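Local coordinates for protein myosin-2 (Saccharomyces cerevisiae, PDB 6IXO) that moves organelles and other cargo along actin cables, its globular tail, the part in this chain, binding receptor proteins on the organelles, at residues 155-160 / 376-381; 162-167 / 229-233. All coordinates share one frame; numbering follows the deposited sequence.

Contact 1 (155-160 / 376-381); sequences SYNIYN and PFTDPF
D379 turns its CG anti to the backbone N (chi1 172°), as S155 does its OG, which lets hydroxyl and carboxylate meet: S155 OG donates to D379 OD2 at 2.6 Å, on the lone pair facing the other oxygen. OD1 takes the backbone N of F381 from above the carboxylate plane, an Asx turn that leads into the 3-10 segment at 380-381. Aspartate suits this buried spot because one oxygen grips the helix while the other shapes its own loop. The loop follows helix 336-350 in the cargo-binding domain and runs back over the long helix 134-180. N160 pairs its carboxamide, a flat group with one acceptor and one donor, with both backbone polar atoms of F377. Its OD1 receives F377 N at 2.7 Å in a nearly straight bond (174°), and its ND2 gives to F377 O at 3.0 Å; both carbonyl oxygens are met in plane, on a lone pair. The second amide hydrogen goes back to Y156 O, fixing the carboxamide in rotation, with ND2 over the centre of the Y156 ring, whose OH reaches P376 CB at 3.3 Å. On the helix, between S155 and N160, Y159 offers one ring face to P380 CD, a CH-pi contact 3.4 Å from the centroid. Rigid proline, its CD polarised by nitrogen, suits that flat face; F377 CB comes to the edge.

Contact 2 (162-167 / 229-233); sequences WLKKLQ and VVTTL
L163 and L233 bury the most surface here, their side chains running antiparallel, side by side, with L163 CD1 3.9 Å from L233 CD2. The apolar contacts are made almost wholly by branch-end methyls. L233 divides its branches: CD1 meets L166 CD1 at 3.9 Å, while CD2 also packs on Q167 CG at 3.8 Å. An alanine here, in place of this leucine, would probably open a gap between the helices and leave L163 CD1, L166 CD1 and Q167 CG without their common partner. One turn earlier V229 CG1, anti to its own backbone N (chi1 167°), faces the CD1 methyls of L163 and L166 together, and V229 CG2 approaches the edge of the W162 indole at CZ3, 4.0 Å away. The indole is steadied within its own helix by L166 CD1 over one face. Branched residues suit these places because two methyls can serve two neighbours at once. T232 and Q167, on the F377 side, combine an apolar and a polar end. T232 CG2 touches L163 CD2 at 3.8 Å and lies near Q167 NE2. Helices 134-180 and 223-247 run in the same general sense here, their short axes 10.8 Å apart at a crossing angle of -41°, within the helical bundle of the cargo-binding domain; M216 of helix 202-218 touches both W162 and V229. Since dispersion and burial alone join the two segments, their hold depends on the fit of methyl groups; the amide of Q167 and the indole N-H of W162 tie helix 134-180 to the backbone oxygens of E373 and L97, while the hydroxyl of T232 is answered within its own helix by A228 O.

Both contacts use helix 134-180, on neighbouring turns, with centres about 10 Å apart. Contact 2 is the core one: it packs two helices of the bundle through methyl and methylene groups. Contact 1 is partly buried and lays a late loop over the same helix, mixing hydrogen bonds, one of them a buried side-chain pair, with ring packing; its N160 and P376 end is the more exposed. F377 joins them, its ring touching L163, Q167 and T232, so the loop covers an edge of the helix pair. Y159 makes a second bridge through its OH, 3.3 Å from V229 CG2.

Contact 1 (155-160 / 376-381)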
# COMPACT_ATOMS: atom_id res chain seq x y z
N SER A 155 -1.52 12.70 -1.45
CA SER A 155 -0.67 11.50 -1.42
C SER A 155 -0.95 10.70 -0.13
O SER A 155 -1.16 9.48 -0.17
CB SER A 155 0.80 11.91 -1.51
OG SER A 155 1.67 10.77 -1.58
N TYR A 156 -0.94 11.40 1.00
CA TYR A 156 -1.22 10.80 2.32
C TYR A 156 -2.58 10.12 2.34
O TYR A 156 -2.72 8.95 2.79
CB TYR A 156 -1.16 11.88 3.39
CG TYR A 156 -1.37 11.36 4.81
CD1 TYR A 156 -0.28 10.91 5.56
CD2 TYR A 156 -2.64 11.34 5.39
CE1 TYR A 156 -0.45 10.44 6.86
CE2 TYR A 156 -2.82 10.86 6.72
CZ TYR A 156 -1.72 10.42 7.43
OH TYR A 156 -1.85 9.96 8.72
N ASN A 157 -3.58 10.86 1.88
CA ASN A 157 -4.96 10.39 1.84
C ASN A 157 -5.10 9.17 0.99
O ASN A 157 -5.66 8.17 1.44
CB ASN A 157 -5.91 11.52 1.34
CG ASN A 157 -6.07 12.60 2.35
OD1 ASN A 157 -5.57 12.45 3.48
ND2 ASN A 157 -6.74 13.70 1.99
N ILE A 158 -4.60 9.21 -0.24
CA ILE A 158 -4.88 8.05 -1.10
C ILE A 158 -4.00 6.86 -0.66
O ILE A 158 -4.40 5.71 -0.82
CB ILE A 158 -4.68 8.34 -2.63
CG1 ILE A 158 -3.25 8.74 -3.00
CG2 ILE A 158 -5.72 9.34 -3.10
CD1 ILE A 158 -2.96 8.43 -4.48
N TYR A 159 -2.86 7.13 -0.04
CA TYR A 159 -2.03 6.02 0.47
C TYR A 159 -2.83 5.28 1.58
O TYR A 159 -2.91 4.03 1.62
CB TYR A 159 -0.71 6.53 1.02
CG TYR A 159 0.13 5.37 1.57
CD1 TYR A 159 0.88 4.59 0.71
CD2 TYR A 159 0.17 5.08 2.93
CE1 TYR A 159 1.66 3.50 1.18
CE2 TYR A 159 0.93 3.98 3.44
CZ TYR A 159 1.66 3.20 2.56
OH TYR A 159 2.46 2.17 3.01
N ASN A 160 -3.44 6.07 2.47
CA ASN A 160 -4.20 5.48 3.59
C ASN A 160 -5.50 4.85 3.17
O ASN A 160 -5.92 3.83 3.72
CB ASN A 160 -4.42 6.54 4.64
CG ASN A 160 -3.27 6.60 5.58
OD1 ASN A 160 -3.15 5.75 6.45
ND2 ASN A 160 -2.37 7.56 5.39
N PRO A 376 -4.19 5.74 11.02
CA PRO A 376 -3.55 6.01 9.72
C PRO A 376 -2.05 5.85 9.73
O PRO A 376 -1.40 5.94 10.79
CB PRO A 376 -3.93 7.49 9.44
CG PRO A 376 -4.05 8.10 10.75
CD PRO A 376 -4.69 6.99 11.64
N PHE A 377 -1.50 5.61 8.54
CA PHE A 377 -0.09 5.32 8.40
C PHE A 377 0.69 6.47 7.80
O PHE A 377 0.16 7.19 6.95
CB PHE A 377 0.08 4.12 7.50
CG PHE A 377 -0.65 2.91 8.01
CD1 PHE A 377 -0.11 2.14 9.01
CD2 PHE A 377 -1.88 2.57 7.48
CE1 PHE A 377 -0.82 1.00 9.50
CE2 PHE A 377 -2.57 1.41 7.95
CZ PHE A 377 -2.02 0.67 8.96
N THR A 378 1.95 6.60 8.22
CA THR A 378 2.88 7.51 7.59
C THR A 378 2.95 7.24 6.08
O THR A 378 3.05 6.11 5.65
CB THR A 378 4.29 7.39 8.22
OG1 THR A 378 4.18 7.68 9.62
CG2 THR A 378 5.30 8.43 7.58
N ASP A 379 2.92 8.30 5.26
CA ASP A 379 3.00 8.10 3.83
C ASP A 379 4.48 7.84 3.50
O ASP A 379 5.31 8.76 3.62
CB ASP A 379 2.47 9.37 3.08
CG ASP A 379 2.69 9.31 1.57
OD1 ASP A 379 3.12 8.26 1.00
OD2 ASP A 379 2.36 10.34 0.93
N PRO A 380 4.83 6.64 3.01
CA PRO A 380 6.27 6.36 2.87
C PRO A 380 6.89 7.23 1.75
O PRO A 380 8.08 7.45 1.77
CB PRO A 380 6.32 4.87 2.51
CG PRO A 380 4.99 4.62 1.82
CD PRO A 380 4.00 5.50 2.56
N PHE A 381 6.06 7.69 0.82
CA PHE A 381 6.55 8.68 -0.20
C PHE A 381 7.09 9.94 0.43
O PHE A 381 7.99 10.61 -0.12
CB PHE A 381 5.42 9.07 -1.16
CG PHE A 381 5.09 8.00 -2.16
CD1 PHE A 381 5.93 7.77 -3.24
CD2 PHE A 381 3.97 7.19 -2.00
CE1 PHE A 381 5.64 6.78 -4.19
CE2 PHE A 381 3.68 6.18 -2.92
CZ PHE A 381 4.51 5.99 -4.02

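Contact 2 (162-167 / 229-233)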
# COMPACT_ATOMS: atom_id res chain seq x y z
N TRP A 162 -6.09 3.50 0.29
CA TRP A 162 -5.71 2.29 -0.42
C TRP A 162 -5.25 1.19 0.54
O TRP A 162 -5.66 0.05 0.42
CB TRP A 162 -4.59 2.59 -1.39
CG TRP A 162 -4.18 1.42 -2.29
CD1 TRP A 162 -4.98 0.72 -3.17
CD2 TRP A 162 -2.88 0.86 -2.39
NE1 TRP A 162 -4.22 -0.22 -3.83
CE2 TRP A 162 -2.93 -0.14 -3.37
CE3 TRP A 162 -1.67 1.12 -1.74
CZ2 TRP A 162 -1.81 -0.90 -3.72
CZ3 TRP A 162 -0.54 0.38 -2.12
CH2 TRP A 162 -0.62 -0.61 -3.10
N LEU A 163 -4.38 1.56 1.47
CA LEU A 163 -3.79 0.58 2.36
C LEU A 163 -4.90 -0.06 3.22
O LEU A 163 -4.89 -1.27 3.46
CB LEU A 163 -2.72 1.24 3.24
CG LEU A 163 -1.77 0.29 4.00
CD1 LEU A 163 -1.26 -0.84 3.11
CD2 LEU A 163 -0.57 1.04 4.62
N LYS A 164 -5.88 0.74 3.64
CA LYS A 164 -6.99 0.18 4.41
C LYS A 164 -7.80 -0.81 3.58
O LYS A 164 -8.20 -1.87 4.07
CB LYS A 164 -7.91 1.30 4.92
CG LYS A 164 -9.21 0.73 5.56
CD LYS A 164 -10.09 1.86 6.19
CE LYS A 164 -9.32 2.66 7.27
NZ LYS A 164 -8.90 1.83 8.49
N LYS A 165 -8.03 -0.50 2.32
CA LYS A 165 -8.73 -1.44 1.45
C LYS A 165 -7.94 -2.73 1.27
O LYS A 165 -8.54 -3.82 1.24
CB LYS A 165 -9.01 -0.81 0.06
CG LYS A 165 -10.17 0.22 0.07
CD LYS A 165 -10.09 1.08 -1.27
CE LYS A 165 -11.22 2.14 -1.25
NZ LYS A 165 -12.54 1.52 -1.36
N LEU A 166 -6.62 -2.61 1.15
CA LEU A 166 -5.77 -3.80 1.10
C LEU A 166 -5.93 -4.66 2.35
O LEU A 166 -6.03 -5.87 2.25
CB LEU A 166 -4.29 -3.43 0.96
CG LEU A 166 -3.96 -2.76 -0.40
CD1 LEU A 166 -2.47 -2.50 -0.36
CD2 LEU A 166 -4.27 -3.65 -1.63
N GLN A 167 -5.90 -4.03 3.52
CA GLN A 167 -6.12 -4.77 4.77
C GLN A 167 -7.44 -5.52 4.77
O GLN A 167 -7.49 -6.68 5.21
CB GLN A 167 -6.06 -3.82 5.97
CG GLN A 167 -4.65 -3.23 6.22
CD GLN A 167 -4.56 -2.51 7.56
OE1 GLN A 167 -5.50 -1.89 7.99
NE2 GLN A 167 -3.43 -2.64 8.23
N VAL A 229 4.53 -0.85 2.52
CA VAL A 229 3.22 -1.44 2.28
C VAL A 229 3.20 -2.90 2.72
O VAL A 229 2.32 -3.36 3.44
CB VAL A 229 2.86 -1.37 0.79
CG1 VAL A 229 1.63 -2.28 0.50
CG2 VAL A 229 2.61 0.11 0.40
N VAL A 230 4.22 -3.65 2.31
CA VAL A 230 4.18 -5.07 2.61
C VAL A 230 4.43 -5.38 4.08
O VAL A 230 3.81 -6.29 4.66
CB VAL A 230 5.21 -5.82 1.71
CG1 VAL A 230 5.31 -7.31 2.17
CG2 VAL A 230 4.70 -5.74 0.27
N THR A 231 5.33 -4.63 4.72
CA THR A 231 5.58 -4.79 6.15
C THR A 231 4.30 -4.52 6.96
O THR A 231 3.95 -5.23 7.93
CB THR A 231 6.70 -3.81 6.60
OG1 THR A 231 7.95 -4.28 6.09
CG2 THR A 231 6.77 -3.74 8.12
N THR A 232 3.59 -3.46 6.56
CA THR A 232 2.30 -3.14 7.22
C THR A 232 1.32 -4.30 7.04
O THR A 232 0.67 -4.76 7.98
CB THR A 232 1.67 -1.84 6.67
OG1 THR A 232 2.54 -0.75 6.94
CG2 THR A 232 0.29 -1.55 7.32
N LEU A 233 1.26 -4.84 5.83
CA LEU A 233 0.28 -5.91 5.58
C LEU A 233 0.65 -7.25 6.26
O LEU A 233 -0.24 -7.97 6.75
CB LEU A 233 0.12 -6.13 4.08
CG LEU A 233 -0.55 -4.91 3.38
CD1 LEU A 233 -0.62 -5.14 1.87
CD2 LEU A 233 -1.97 -4.56 3.93